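Organophosphorus hydrolase (Pseudomonas pseudoalcaligenes, PDB 4LE6) is a two-zinc hydrolase of the metallo-beta-lactamase superfamily that probably cleaves organophosphate triesters. Local coordinates at residues Leu50-Val55 against Gly116-Asn121; Ala88-Leu93 against Leu295-Leu300; Leu102-Ala107 against Val135-Leu140; Glu130-Val135 against Pro158-Glu163; His226-Thr231 against Phe265-Asp270. One frame throughout, in Å; residues are numbered along the deposited sequence.

Interaction 1: Leu50-Val55 against Gly116-Asn121; sequences LYDGYV and GVVQTN
The carboxylate of Asp52 meets the N-terminal end of helix 118-124 and binds backbone N-H groups there. OD1 takes the N-H of Val118 on its anti lone pair, 3.1 Å from OD1 to Val118 N. OD2 receives Gly116 N at 3.0 Å, this donor standing well above the carboxylate plane. The main chain of the same residue adds a third bond, Val117 N to Asp52 O at 3.1 Å. With CG anti to its backbone N (chi1 -161°), the acid is swung to where both oxygens reach the 116-118 backbone. Glycine suits positions 53 and 116, beside these bonds, because at their backbone angles a CB would strike the preceding carbonyl oxygen. A carboxylate suits a helix start, where N-H groups lack partners and the helix dipole should favour negative charge.

One turn further, Asn121 ND2 donates to Tyr51 O at 2.8 Å, with that oxygen lying in the amide plane. The amide thus satisfies a strand carbonyl, while Asn121 OD1 is held by Gly36 N. Apolar contact completes the shell: Leu50 CD1 lies 4.0 Å from Val118 CG1, the two side chains crossing at about a right angle.

Farther out, Asp52 OD2 has its strongest partner in Ala107 N, which ties the loop after strand 100-103 to the same acid. Tyr51 packs edge-to-face on Phe297 and on Phe317 of the second subunit. The contact clamps a helix of the metallo-beta-lactamase fold onto strand 45-57, with Asp52 about 6 Å from the zinc ligand Asp143 (between side chains).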
# COMPACT_ATOMS: atom_id res chain seq x y z
N LEU A 50 -1.70 8.92 -8.70
CA LEU A 50 -3.00 9.57 -8.50
C LEU A 50 -4.15 8.58 -8.69
O LEU A 50 -4.25 7.94 -9.73
CB LEU A 50 -3.19 10.70 -9.51
CG LEU A 50 -2.15 11.82 -9.44
CD1 LEU A 50 -2.35 12.75 -10.62
CD2 LEU A 50 -2.29 12.58 -8.12
N TYR A 51 -5.03 8.50 -7.70
CA TYR A 51 -6.13 7.55 -7.70
C TYR A 51 -7.35 8.17 -8.35
O TYR A 51 -7.72 9.29 -8.02
CB TYR A 51 -6.44 7.21 -6.25
CG TYR A 51 -7.48 6.15 -5.99
CD1 TYR A 51 -7.31 4.84 -6.42
CD2 TYR A 51 -8.62 6.45 -5.24
CE1 TYR A 51 -8.27 3.86 -6.14
CE2 TYR A 51 -9.57 5.47 -4.95
CZ TYR A 51 -9.39 4.19 -5.40
OH TYR A 51 -10.35 3.24 -5.10
N ASP A 52 -7.99 7.46 -9.28
CA ASP A 52 -9.23 7.95 -9.89
C ASP A 52 -10.47 7.46 -9.20
O ASP A 52 -11.55 8.04 -9.39
CB ASP A 52 -9.34 7.55 -11.37
CG ASP A 52 -10.34 8.43 -12.12
OD1 ASP A 52 -10.27 9.67 -11.98
OD2 ASP A 52 -11.23 7.88 -12.80
N GLY A 53 -10.33 6.38 -8.45
CA GLY A 53 -11.45 5.69 -7.86
C GLY A 53 -11.43 4.23 -8.25
O GLY A 53 -10.37 3.68 -8.58
N TYR A 54 -12.59 3.58 -8.26
CA TYR A 54 -12.65 2.16 -8.58
C TYR A 54 -13.86 1.84 -9.43
O TYR A 54 -14.82 2.61 -9.49
CB TYR A 54 -12.72 1.30 -7.31
CG TYR A 54 -13.95 1.59 -6.46
CD1 TYR A 54 -15.15 0.91 -6.67
CD2 TYR A 54 -13.93 2.56 -5.48
CE1 TYR A 54 -16.27 1.18 -5.91
CE2 TYR A 54 -15.06 2.83 -4.70
CZ TYR A 54 -16.22 2.14 -4.93
OH TYR A 54 -17.33 2.40 -4.16
N VAL A 55 -13.80 0.69 -10.10
CA VAL A 55 -14.96 0.15 -10.79
C VAL A 55 -15.05 -1.36 -10.46
O VAL A 55 -14.03 -2.05 -10.38
CB VAL A 55 -14.84 0.39 -12.31
CG1 VAL A 55 -13.56 -0.23 -12.87
CG2 VAL A 55 -16.06 -0.15 -13.02
N GLY A 116 -13.39 9.36 -11.30
CA GLY A 116 -13.31 10.79 -11.62
C GLY A 116 -12.55 11.67 -10.62
O GLY A 116 -12.72 12.89 -10.62
N VAL A 117 -11.69 11.06 -9.80
CA VAL A 117 -11.05 11.78 -8.69
C VAL A 117 -9.59 12.16 -8.96
O VAL A 117 -8.95 12.79 -8.12
CB VAL A 117 -11.13 10.93 -7.37
CG1 VAL A 117 -10.93 11.80 -6.14
CG2 VAL A 117 -12.50 10.25 -7.27
N VAL A 118 -9.05 11.79 -10.12
CA VAL A 118 -7.67 12.11 -10.44
C VAL A 118 -7.35 13.60 -10.30
O VAL A 118 -6.34 13.95 -9.69
CB VAL A 118 -7.26 11.63 -11.86
CG1 VAL A 118 -5.98 12.31 -12.32
CG2 VAL A 118 -7.08 10.13 -11.87
N GLN A 119 -8.17 14.47 -10.88
CA GLN A 119 -7.82 15.89 -10.85
C GLN A 119 -7.85 16.40 -9.39
O GLN A 119 -6.99 17.20 -8.96
CB GLN A 119 -8.74 16.72 -11.75
CG GLN A 119 -8.18 18.12 -12.02
CD GLN A 119 -9.12 19.00 -12.82
OE1 GLN A 119 -9.27 20.19 -12.53
NE2 GLN A 119 -9.77 18.43 -13.82
N THR A 120 -8.81 15.89 -8.63
CA THR A 120 -8.97 16.27 -7.22
C THR A 120 -7.72 15.86 -6.44
O THR A 120 -7.14 16.66 -5.69
CB THR A 120 -10.21 15.61 -6.59
OG1 THR A 120 -11.38 16.08 -7.28
CG2 THR A 120 -10.34 15.93 -5.08
N ASN A 121 -7.27 14.64 -6.68
CA ASN A 121 -6.05 14.18 -6.05
C ASN A 121 -4.81 14.89 -6.57
O ASN A 121 -3.84 15.08 -5.83
CB ASN A 121 -5.91 12.66 -6.18
CG ASN A 121 -6.85 11.92 -5.24
OD1 ASN A 121 -6.99 12.30 -4.07
ND2 ASN A 121 -7.52 10.91 -5.75

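Interaction 2: Ala88-Leu93 against Leu295-Leu300; sequences AVNAYL and LPFPGL
Asn90 reaches from strand 85-95 into the 295-300 loop. Its CB heads toward the loop, and CG, anti to the carbonyl carbon (chi1 -51°), comes to lie at the edge of the Phe297 ring, in its plane, 4.0 Å from Phe297 CD1. At the tip the two branches part. ND2 donates to Leu295 O at 2.8 Å, somewhat bent at 140°, with the acceptor close to the amide plane; Gly292 O takes a second bond from the same nitrogen. OD1 instead abuts the ring edge, 3.3 Å from Phe297 CD1, and is buried with no hydrogen-bonding partner in the model. An amide suits the place because one NH2 group can serve two carbonyls, one at the end of strand 289-292 and one in the loop that follows.

Two residues along the strand, Tyr92 sends its hydroxyl to the loop and donates to Pro298 O at 2.7 Å. Gly299, lacking a side chain, lets its CA approach to 3.4 Å from Tyr92 OH, just where a CB would collide. A cis peptide before Pro298 and the positive phi of Gly299 shape this tight bend. Tyr92 CE1 also touches Leu300 CD2 at 4.2 Å.

Next to the loop, the zinc ligand His294 bonds through ND1 to Ala88 O. The contact joins the two mixed sheets of the alpha-beta/beta-alpha sandwich, one supplying strand 85-95 and the other the loop between strands 289-292 and 300-305.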
# COMPACT_ATOMS: atom_id res chain seq x y z
N ALA A 88 -9.05 -0.80 -9.22
CA ALA A 88 -8.53 0.56 -9.13
C ALA A 88 -8.28 1.09 -10.52
O ALA A 88 -8.02 0.32 -11.45
CB ALA A 88 -7.23 0.56 -8.35
N VAL A 89 -8.36 2.41 -10.65
CA VAL A 89 -7.98 3.11 -11.87
C VAL A 89 -7.00 4.20 -11.44
O VAL A 89 -7.35 5.08 -10.65
CB VAL A 89 -9.20 3.74 -12.55
CG1 VAL A 89 -8.79 4.55 -13.77
CG2 VAL A 89 -10.20 2.66 -12.94
N ASN A 90 -5.76 4.12 -11.92
CA ASN A 90 -4.72 5.05 -11.52
C ASN A 90 -4.19 5.89 -12.69
O ASN A 90 -4.23 5.48 -13.85
CB ASN A 90 -3.55 4.29 -10.90
CG ASN A 90 -3.98 3.34 -9.81
OD1 ASN A 90 -4.77 3.68 -8.92
ND2 ASN A 90 -3.42 2.14 -9.85
N ALA A 91 -3.70 7.08 -12.37
CA ALA A 91 -2.96 7.88 -13.33
C ALA A 91 -1.65 8.30 -12.67
O ALA A 91 -1.50 8.14 -11.45
CB ALA A 91 -3.75 9.07 -13.75
N TYR A 92 -0.70 8.81 -13.45
CA TYR A 92 0.61 9.14 -12.88
C TYR A 92 1.12 10.49 -13.33
O TYR A 92 1.09 10.80 -14.51
CB TYR A 92 1.60 8.03 -13.22
CG TYR A 92 1.13 6.74 -12.59
CD1 TYR A 92 1.46 6.44 -11.27
CD2 TYR A 92 0.29 5.88 -13.27
CE1 TYR A 92 1.02 5.29 -10.69
CE2 TYR A 92 -0.17 4.73 -12.68
CZ TYR A 92 0.20 4.45 -11.37
OH TYR A 92 -0.27 3.31 -10.76
N LEU A 93 1.62 11.28 -12.39
CA LEU A 93 2.10 12.62 -12.67
C LEU A 93 3.58 12.62 -12.37
O LEU A 93 3.98 12.33 -11.25
CB LEU A 93 1.41 13.62 -11.75
CG LEU A 93 1.77 15.09 -11.88
CD1 LEU A 93 1.37 15.62 -13.24
CD2 LEU A 93 1.07 15.87 -10.77
N LEU A 295 -3.43 -1.69 -11.20
CA LEU A 295 -2.83 -2.37 -10.07
C LEU A 295 -3.32 -1.65 -8.80
O LEU A 295 -3.71 -0.49 -8.88
CB LEU A 295 -1.30 -2.35 -10.17
CG LEU A 295 -0.76 -3.01 -11.44
CD1 LEU A 295 0.76 -2.89 -11.50
CD2 LEU A 295 -1.18 -4.48 -11.53
N PRO A 296 -3.34 -2.34 -7.65
CA PRO A 296 -3.80 -1.72 -6.41
C PRO A 296 -3.02 -0.44 -6.13
O PRO A 296 -1.79 -0.44 -6.23
CB PRO A 296 -3.54 -2.79 -5.36
CG PRO A 296 -3.55 -4.08 -6.13
CD PRO A 296 -2.90 -3.73 -7.43
N PHE A 297 -3.74 0.64 -5.89
CA PHE A 297 -3.14 1.96 -5.77
C PHE A 297 -2.12 1.93 -4.64
O PHE A 297 -2.39 1.30 -3.61
CB PHE A 297 -4.23 3.00 -5.46
CG PHE A 297 -3.70 4.35 -5.25
CD1 PHE A 297 -3.44 5.18 -6.33
CD2 PHE A 297 -3.40 4.80 -3.97
CE1 PHE A 297 -2.90 6.43 -6.15
CE2 PHE A 297 -2.86 6.06 -3.78
CZ PHE A 297 -2.62 6.88 -4.88
N PRO A 298 -0.98 2.64 -4.79
CA PRO A 298 -0.52 3.56 -5.83
C PRO A 298 -0.09 2.90 -7.16
O PRO A 298 0.27 3.60 -8.09
CB PRO A 298 0.68 4.25 -5.17
CG PRO A 298 1.19 3.27 -4.22
CD PRO A 298 -0.01 2.55 -3.68
N GLY A 299 -0.14 1.58 -7.23
CA GLY A 299 0.16 0.90 -8.47
C GLY A 299 1.64 0.87 -8.81
O GLY A 299 2.02 0.59 -9.95
N LEU A 300 2.47 1.14 -7.81
CA LEU A 300 3.92 1.21 -7.98
C LEU A 300 4.60 -0.02 -7.38
O LEU A 300 4.24 -0.46 -6.29
CB LEU A 300 4.47 2.45 -7.31
CG LEU A 300 4.05 3.76 -7.96
CD1 LEU A 300 4.35 4.92 -7.02
CD2 LEU A 300 4.78 3.92 -9.29

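Interaction 3: Leu102-Ala107 against Val135-Leu140; sequences LIDTGA and VLLTHL. With ZN (zinc ion), chain J.
Asp104 and Thr138 cross at about a right angle and are joined by two bonds. Asp104 OD1 accepts Thr138 N at 2.9 Å, on the syn side and slightly out of the carboxylate plane, while OD2 uses its syn lone pair for Thr138 OG1 at 2.8 Å. Thr138 OG1 sits between its own backbone N and carbonyl carbon (chi1 57°), and there it also accepts His139 ND1 at 2.9 Å, almost in the imidazole plane. A threonine suits this place, since its hydroxyl can donate to the acid and accept from the histidine. The strongest polar partner of Asp104 is the zinc ligand His144, whose ND1 bonds to OD2.

Behind this polar end the backbones pair in parallel, with Leu136 N on Leu102 O at 2.8 Å and Asp104 N on Leu136 O at 2.9 Å. Ile103 and Leu136 lie side by side on one sheet face, Leu102 and Val135 on the other. Past the strand end, the side chain of Thr105 crosses that of Val135, CG2 3.9 Å from Val135 CG1.

His139 NE2 binds zinc at 2.2 Å, beside His141, His226, Asp247 and water 1. Two parallel strands running up to a zinc-binding loop, here the HxHxDH motif of His139, His141, Asp143 and His144, mark the metallo-beta-lactamase active site.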
# COMPACT_ATOMS: atom_id res chain seq x y z
N LEU A 102 1.58 14.30 -17.21
CA LEU A 102 0.54 13.45 -16.67
C LEU A 102 0.30 12.27 -17.62
O LEU A 102 0.11 12.48 -18.82
CB LEU A 102 -0.74 14.28 -16.48
CG LEU A 102 -1.97 13.50 -16.01
CD1 LEU A 102 -1.71 12.89 -14.63
CD2 LEU A 102 -3.19 14.42 -16.00
N ILE A 103 0.34 11.04 -17.11
CA ILE A 103 0.03 9.86 -17.91
C ILE A 103 -1.33 9.31 -17.48
O ILE A 103 -1.50 8.90 -16.33
CB ILE A 103 1.10 8.76 -17.74
CG1 ILE A 103 2.50 9.31 -17.99
CG2 ILE A 103 0.83 7.62 -18.70
CD1 ILE A 103 3.21 9.84 -16.76
N ASP A 104 -2.26 9.32 -18.44
CA ASP A 104 -3.67 8.99 -18.27
C ASP A 104 -4.36 9.97 -17.34
O ASP A 104 -3.70 10.75 -16.67
CB ASP A 104 -3.85 7.53 -17.87
CG ASP A 104 -3.48 6.58 -19.00
OD1 ASP A 104 -3.41 7.06 -20.15
OD2 ASP A 104 -3.28 5.37 -18.75
N THR A 105 -5.69 9.96 -17.35
CA THR A 105 -6.45 11.03 -16.70
C THR A 105 -7.67 10.53 -15.96
O THR A 105 -8.48 11.33 -15.49
CB THR A 105 -6.94 12.07 -17.73
OG1 THR A 105 -7.95 11.49 -18.58
CG2 THR A 105 -5.80 12.56 -18.56
N GLY A 106 -7.78 9.22 -15.81
CA GLY A 106 -8.96 8.66 -15.19
C GLY A 106 -10.20 8.80 -16.07
O GLY A 106 -10.08 9.07 -17.28
N ALA A 107 -11.37 8.63 -15.47
CA ALA A 107 -12.62 8.41 -16.21
C ALA A 107 -13.58 9.58 -16.15
O ALA A 107 -14.66 9.51 -16.75
CB ALA A 107 -13.31 7.18 -15.66
N VAL A 135 0.27 15.74 -21.52
CA VAL A 135 -0.53 14.59 -21.12
C VAL A 135 -0.23 13.45 -22.10
O VAL A 135 -0.36 13.64 -23.31
CB VAL A 135 -2.04 14.89 -21.13
CG1 VAL A 135 -2.85 13.63 -20.81
CG2 VAL A 135 -2.37 16.00 -20.12
N LEU A 136 0.19 12.29 -21.59
CA LEU A 136 0.42 11.11 -22.42
C LEU A 136 -0.68 10.11 -22.15
O LEU A 136 -0.91 9.74 -21.00
CB LEU A 136 1.77 10.46 -22.10
CG LEU A 136 2.98 11.39 -22.01
CD1 LEU A 136 4.19 10.64 -21.47
CD2 LEU A 136 3.27 12.00 -23.36
N LEU A 137 -1.37 9.64 -23.18
CA LEU A 137 -2.40 8.63 -22.99
C LEU A 137 -1.85 7.26 -23.37
O LEU A 137 -1.32 7.11 -24.48
CB LEU A 137 -3.60 8.93 -23.88
CG LEU A 137 -4.37 10.21 -23.55
CD1 LEU A 137 -5.51 10.36 -24.55
CD2 LEU A 137 -4.88 10.18 -22.13
N THR A 138 -2.00 6.26 -22.50
CA THR A 138 -1.57 4.90 -22.86
C THR A 138 -2.48 4.37 -23.97
O THR A 138 -2.03 3.68 -24.86
CB THR A 138 -1.55 3.93 -21.67
OG1 THR A 138 -2.85 3.89 -21.06
CG2 THR A 138 -0.54 4.40 -20.66
N HIS A 139 -3.76 4.72 -23.89
CA HIS A 139 -4.75 4.34 -24.89
C HIS A 139 -6.01 5.16 -24.66
O HIS A 139 -6.10 5.92 -23.70
CB HIS A 139 -5.06 2.83 -24.87
CG HIS A 139 -5.62 2.32 -23.57
ND1 HIS A 139 -4.99 2.49 -22.36
CD2 HIS A 139 -6.72 1.57 -23.31
CE1 HIS A 139 -5.69 1.89 -21.40
NE2 HIS A 139 -6.75 1.33 -21.95
N LEU A 140 -7.00 5.00 -25.54
CA LEU A 140 -8.14 5.92 -25.58
C LEU A 140 -9.38 5.45 -24.84
O LEU A 140 -10.47 6.04 -24.96
CB LEU A 140 -8.51 6.23 -27.04
CG LEU A 140 -7.41 6.95 -27.82
CD1 LEU A 140 -7.88 7.28 -29.25
CD2 LEU A 140 -6.94 8.22 -27.09
ZN ZN J . -8.18 -0.16 -21.27
O HOH W 1 -9.31 0.50 -19.58

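Interaction 4: Glu130-Val135 against Pro158-Glu163; sequences EQVDTV and PNATVE
Ala160 packs its CB 3.7 Å from Val135 CG2, and Val132 CG1 approaches the same methyl at 4.2 Å. Beside this small apolar patch the strands are held by main-chain bonds in parallel register: Thr161 N to Asp133 O, Val135 N to Thr161 O at 2.8 Å, and Glu163 N to Val135 O, also 2.8 Å and nearly straight at 173°. The small methyl of alanine fits between Val135 CG2 and Val132 O, the latter 3.4 Å from Ala160 CB.

Direct backbone pairing stops before residue 133, and water takes part. Ahead of the strands, water 2 links Val132 O to Asn159 N. Alongside the first strand bond, water 3 gives to both Asp133 O and Asn159 O, and accepts from Thr161 OG1 at 3.0 Å. Asn159, with CG anti to its carbonyl carbon (chi1 -58°), points its amide edge-on at Glu130 O, the oxygen lying in the amide plane: ND2 reaches a lone pair of that oxygen at 2.8 Å. Glu130 and Pro158 merely brush, CG to CG, at the solvent-exposed margin.

The chemistry implies that backbone pairing sets the register of strand 161-163, outermost in its sheet within the chain, while water and one asparagine amide serve carbonyls that precede the regular pairing, Val132 O and Glu130 O.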
# COMPACT_ATOMS: atom_id res chain seq x y z
N GLU A 130 -3.44 23.49 -14.43
CA GLU A 130 -2.86 24.48 -15.33
C GLU A 130 -1.35 24.30 -15.49
O GLU A 130 -0.77 24.80 -16.45
CB GLU A 130 -3.14 25.90 -14.83
CG GLU A 130 -4.60 26.31 -14.92
CD GLU A 130 -5.47 25.70 -13.82
OE1 GLU A 130 -4.93 25.17 -12.81
OE2 GLU A 130 -6.71 25.76 -13.96
N GLN A 131 -0.72 23.59 -14.56
CA GLN A 131 0.74 23.38 -14.60
C GLN A 131 1.15 22.21 -15.50
O GLN A 131 2.33 22.06 -15.85
CB GLN A 131 1.29 23.13 -13.19
CG GLN A 131 1.15 24.32 -12.24
CD GLN A 131 1.57 23.98 -10.81
OE1 GLN A 131 1.18 22.95 -10.27
NE2 GLN A 131 2.42 24.80 -10.22
N VAL A 132 0.21 21.35 -15.85
CA VAL A 132 0.56 20.17 -16.62
C VAL A 132 0.83 20.61 -18.06
O VAL A 132 -0.06 21.17 -18.70
CB VAL A 132 -0.57 19.14 -16.56
CG1 VAL A 132 -0.28 17.96 -17.51
CG2 VAL A 132 -0.73 18.65 -15.14
N ASP A 133 2.05 20.40 -18.55
CA ASP A 133 2.43 20.84 -19.90
C ASP A 133 2.33 19.71 -20.93
O ASP A 133 2.31 19.96 -22.14
CB ASP A 133 3.84 21.45 -19.92
CG ASP A 133 4.93 20.42 -19.64
OD1 ASP A 133 5.25 19.62 -20.54
OD2 ASP A 133 5.47 20.42 -18.52
N THR A 134 2.25 18.48 -20.47
CA THR A 134 2.11 17.33 -21.35
C THR A 134 1.18 16.29 -20.71
O THR A 134 1.29 16.02 -19.52
CB THR A 134 3.45 16.62 -21.58
OG1 THR A 134 4.43 17.56 -22.02
CG2 THR A 134 3.29 15.53 -22.64
N VAL A 135 0.27 15.74 -21.52
CA VAL A 135 -0.53 14.59 -21.12
C VAL A 135 -0.23 13.45 -22.10
O VAL A 135 -0.36 13.64 -23.31
CB VAL A 135 -2.04 14.89 -21.13
CG1 VAL A 135 -2.85 13.63 -20.81
CG2 VAL A 135 -2.37 16.00 -20.12
N PRO A 158 -5.69 22.51 -19.61
CA PRO A 158 -5.82 23.45 -20.73
C PRO A 158 -4.50 23.92 -21.34
O PRO A 158 -4.51 24.52 -22.42
CB PRO A 158 -6.53 24.65 -20.08
CG PRO A 158 -6.14 24.59 -18.64
CD PRO A 158 -6.16 23.09 -18.34
N ASN A 159 -3.38 23.70 -20.66
CA ASN A 159 -2.09 24.14 -21.17
C ASN A 159 -1.23 22.98 -21.65
O ASN A 159 -0.05 23.18 -21.99
CB ASN A 159 -1.37 24.94 -20.10
CG ASN A 159 -2.17 26.13 -19.64
OD1 ASN A 159 -2.83 26.79 -20.45
ND2 ASN A 159 -2.14 26.41 -18.36
N ALA A 160 -1.82 21.79 -21.70
CA ALA A 160 -1.06 20.59 -22.00
C ALA A 160 -1.07 20.23 -23.46
O ALA A 160 -2.07 20.41 -24.17
CB ALA A 160 -1.57 19.41 -21.18
N THR A 161 0.07 19.73 -23.92
CA THR A 161 0.13 19.05 -25.21
C THR A 161 -0.32 17.62 -24.95
O THR A 161 0.21 16.96 -24.06
CB THR A 161 1.55 19.08 -25.74
OG1 THR A 161 1.93 20.45 -25.95
CG2 THR A 161 1.66 18.30 -27.06
N VAL A 162 -1.30 17.15 -25.70
CA VAL A 162 -1.84 15.80 -25.49
C VAL A 162 -1.32 14.83 -26.54
O VAL A 162 -1.54 15.02 -27.73
CB VAL A 162 -3.38 15.81 -25.51
CG1 VAL A 162 -3.94 14.39 -25.24
CG2 VAL A 162 -3.92 16.81 -24.47
N GLU A 163 -0.66 13.77 -26.10
CA GLU A 163 -0.08 12.78 -27.00
C GLU A 163 -1.01 11.58 -27.10
O GLU A 163 -1.20 10.86 -26.13
CB GLU A 163 1.29 12.33 -26.47
CG GLU A 163 1.86 11.06 -27.10
CD GLU A 163 2.44 11.26 -28.48
OE1 GLU A 163 2.94 10.28 -29.05
OE2 GLU A 163 2.39 12.40 -29.00
O HOH W 2 -2.53 22.10 -18.42
O HOH W 3 2.03 22.32 -23.59

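Interaction 5: His226-Thr231 against Phe265-Asp270; sequences HTPGHT and FDVDSD. With ZN (zinc ion), chain J; EDO (1,2-ethanediol), chain H.
His226 ND1 donates to Asp266 OD1 at 2.7 Å in a nearly straight bond of 167°. The oxygen lies in the imidazole plane and is met nearly along its C-O axis, while the carboxylate is turned almost perpendicular to the ring, 83° between planes. Through its other nitrogen, NE2, the His226 ring binds zinc at 2.0 Å. Gripped at both nitrogens, the ring can hardly rotate, so Asp266 acts as a second-shell residue that orients a metal ligand; an acid there would be expected to make the histidine a stronger donor to zinc. Asp266 is itself steadied through OD2 by Phe263 N.

The backbone adds a second tie, Val267 N to His226 O at 2.8 Å, with the donor above the carbonyl plane. Val267 CG2 touches His226 O at 3.3 Å and Pro228 CD at 4.2 Å, so that a branched apolar side chain packs beside the backbone bond. From Thr227 to His230 the chain makes a type I turn, and Thr231 OG1 closes onto Gly229 O at 2.8 Å. An ethanediol molecule, probably from the crystallisation liquor, donates from O2 to His230 O.

Asp268, at the N-cap, holds Gln271 N through OD1. Thus the zinc-binding loop between strands 218-222 and 231-237 rests against the residues that lead into helix 269-286.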
# COMPACT_ATOMS: atom_id res chain seq x y z
N HIS A 226 -4.34 -4.73 -26.14
CA HIS A 226 -5.48 -4.27 -25.37
C HIS A 226 -6.27 -3.27 -26.22
O HIS A 226 -7.48 -3.36 -26.33
CB HIS A 226 -5.02 -3.67 -24.05
CG HIS A 226 -6.12 -3.08 -23.23
ND1 HIS A 226 -7.11 -3.83 -22.64
CD2 HIS A 226 -6.35 -1.80 -22.86
CE1 HIS A 226 -7.92 -3.03 -21.96
NE2 HIS A 226 -7.48 -1.79 -22.08
N THR A 227 -5.56 -2.31 -26.82
CA THR A 227 -6.05 -1.61 -28.00
C THR A 227 -4.95 -1.65 -29.06
O THR A 227 -3.78 -1.85 -28.74
CB THR A 227 -6.42 -0.14 -27.75
OG1 THR A 227 -5.24 0.59 -27.39
CG2 THR A 227 -7.46 -0.01 -26.65
N PRO A 228 -5.32 -1.44 -30.33
CA PRO A 228 -4.31 -1.48 -31.40
C PRO A 228 -3.14 -0.52 -31.15
O PRO A 228 -1.99 -0.89 -31.37
CB PRO A 228 -5.10 -1.07 -32.64
CG PRO A 228 -6.53 -1.42 -32.32
CD PRO A 228 -6.67 -1.17 -30.85
N GLY A 229 -3.43 0.68 -30.63
CA GLY A 229 -2.39 1.67 -30.41
C GLY A 229 -1.88 1.67 -28.98
O GLY A 229 -1.20 2.59 -28.54
N HIS A 230 -2.21 0.63 -28.23
CA HIS A 230 -1.91 0.67 -26.81
C HIS A 230 -0.41 0.89 -26.59
O HIS A 230 0.40 0.18 -27.18
CB HIS A 230 -2.35 -0.60 -26.11
CG HIS A 230 -2.13 -0.54 -24.64
ND1 HIS A 230 -0.94 -0.90 -24.06
CD2 HIS A 230 -2.92 -0.09 -23.64
CE1 HIS A 230 -1.02 -0.72 -22.75
NE2 HIS A 230 -2.21 -0.22 -22.48
N THR A 231 -0.05 1.86 -25.76
CA THR A 231 1.35 2.29 -25.59
C THR A 231 1.73 2.47 -24.13
O THR A 231 0.95 2.99 -23.34
CB THR A 231 1.60 3.63 -26.31
OG1 THR A 231 1.26 3.50 -27.69
CG2 THR A 231 3.08 4.06 -26.22
N PHE A 265 -12.43 -7.41 -22.91
CA PHE A 265 -12.41 -6.13 -23.62
C PHE A 265 -11.01 -5.70 -24.09
O PHE A 265 -10.81 -4.54 -24.50
CB PHE A 265 -13.07 -5.05 -22.77
CG PHE A 265 -14.55 -5.28 -22.57
CD1 PHE A 265 -15.38 -5.50 -23.66
CD2 PHE A 265 -15.10 -5.31 -21.31
CE1 PHE A 265 -16.74 -5.73 -23.48
CE2 PHE A 265 -16.45 -5.53 -21.13
CZ PHE A 265 -17.27 -5.74 -22.22
N ASP A 266 -10.05 -6.63 -24.06
CA ASP A 266 -8.89 -6.51 -24.93
C ASP A 266 -9.42 -6.54 -26.37
O ASP A 266 -10.18 -7.43 -26.73
CB ASP A 266 -7.92 -7.67 -24.73
CG ASP A 266 -7.22 -7.63 -23.39
OD1 ASP A 266 -6.98 -6.53 -22.85
OD2 ASP A 266 -6.89 -8.72 -22.87
N VAL A 267 -9.03 -5.58 -27.20
CA VAL A 267 -9.47 -5.60 -28.60
C VAL A 267 -8.93 -6.83 -29.33
O VAL A 267 -9.64 -7.44 -30.11
CB VAL A 267 -9.02 -4.34 -29.36
CG1 VAL A 267 -9.35 -4.47 -30.86
CG2 VAL A 267 -9.69 -3.11 -28.76
N ASP A 268 -7.69 -7.18 -29.04
CA ASP A 268 -7.06 -8.37 -29.60
C ASP A 268 -6.36 -9.15 -28.48
O ASP A 268 -5.25 -8.81 -28.07
CB ASP A 268 -6.04 -7.95 -30.65
CG ASP A 268 -5.47 -9.11 -31.39
OD1 ASP A 268 -5.25 -10.19 -30.77
OD2 ASP A 268 -5.26 -8.96 -32.61
N SER A 269 -7.01 -10.20 -27.99
CA SER A 269 -6.58 -10.84 -26.74
C SER A 269 -5.26 -11.60 -26.89
O SER A 269 -4.42 -11.58 -25.98
CB SER A 269 -7.69 -11.75 -26.20
OG SER A 269 -8.06 -12.72 -27.15
N ASP A 270 -5.07 -12.27 -28.03
CA ASP A 270 -3.80 -12.93 -28.34
C ASP A 270 -2.64 -11.94 -28.32
O ASP A 270 -1.62 -12.16 -27.68
CB ASP A 270 -3.86 -13.58 -29.72
CG ASP A 270 -4.80 -14.77 -29.77
OD1 ASP A 270 -5.21 -15.25 -28.69
OD2 ASP A 270 -5.11 -15.22 -30.89
ZN ZN J . -8.18 -0.16 -21.27
C1 EDO H . 2.15 2.06 -30.26
O1 EDO H . 3.37 2.56 -29.69
C2 EDO H . 1.89 0.62 -29.86
O2 EDO H . 0.49 0.35 -29.98
O HOH W 1 -9.31 0.50 -19.58

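Interactions 1 to 4 follow one mixed sheet across neighbouring strands: 45-57, 85-95, 100-103, 134-136 and 161-163. Interactions 1 and 2 lie about 9 Å apart between centres and 3 and 4 about 11 Å, sharing Val135, whereas 4 and 5 are about 25 Å apart. Interaction 2 reaches from this sheet to a loop of the second one, and interactions 3, 4 and 5 all fall within the long stretch of chain it closes. Interactions 3 and 5 come together at the zinc that both His139 and His226 bind, and Thr138 O probably accepts a hydrogen bond from Thr231 N. The metal site is therefore assembled from loops belonging to both sheets of the sandwich.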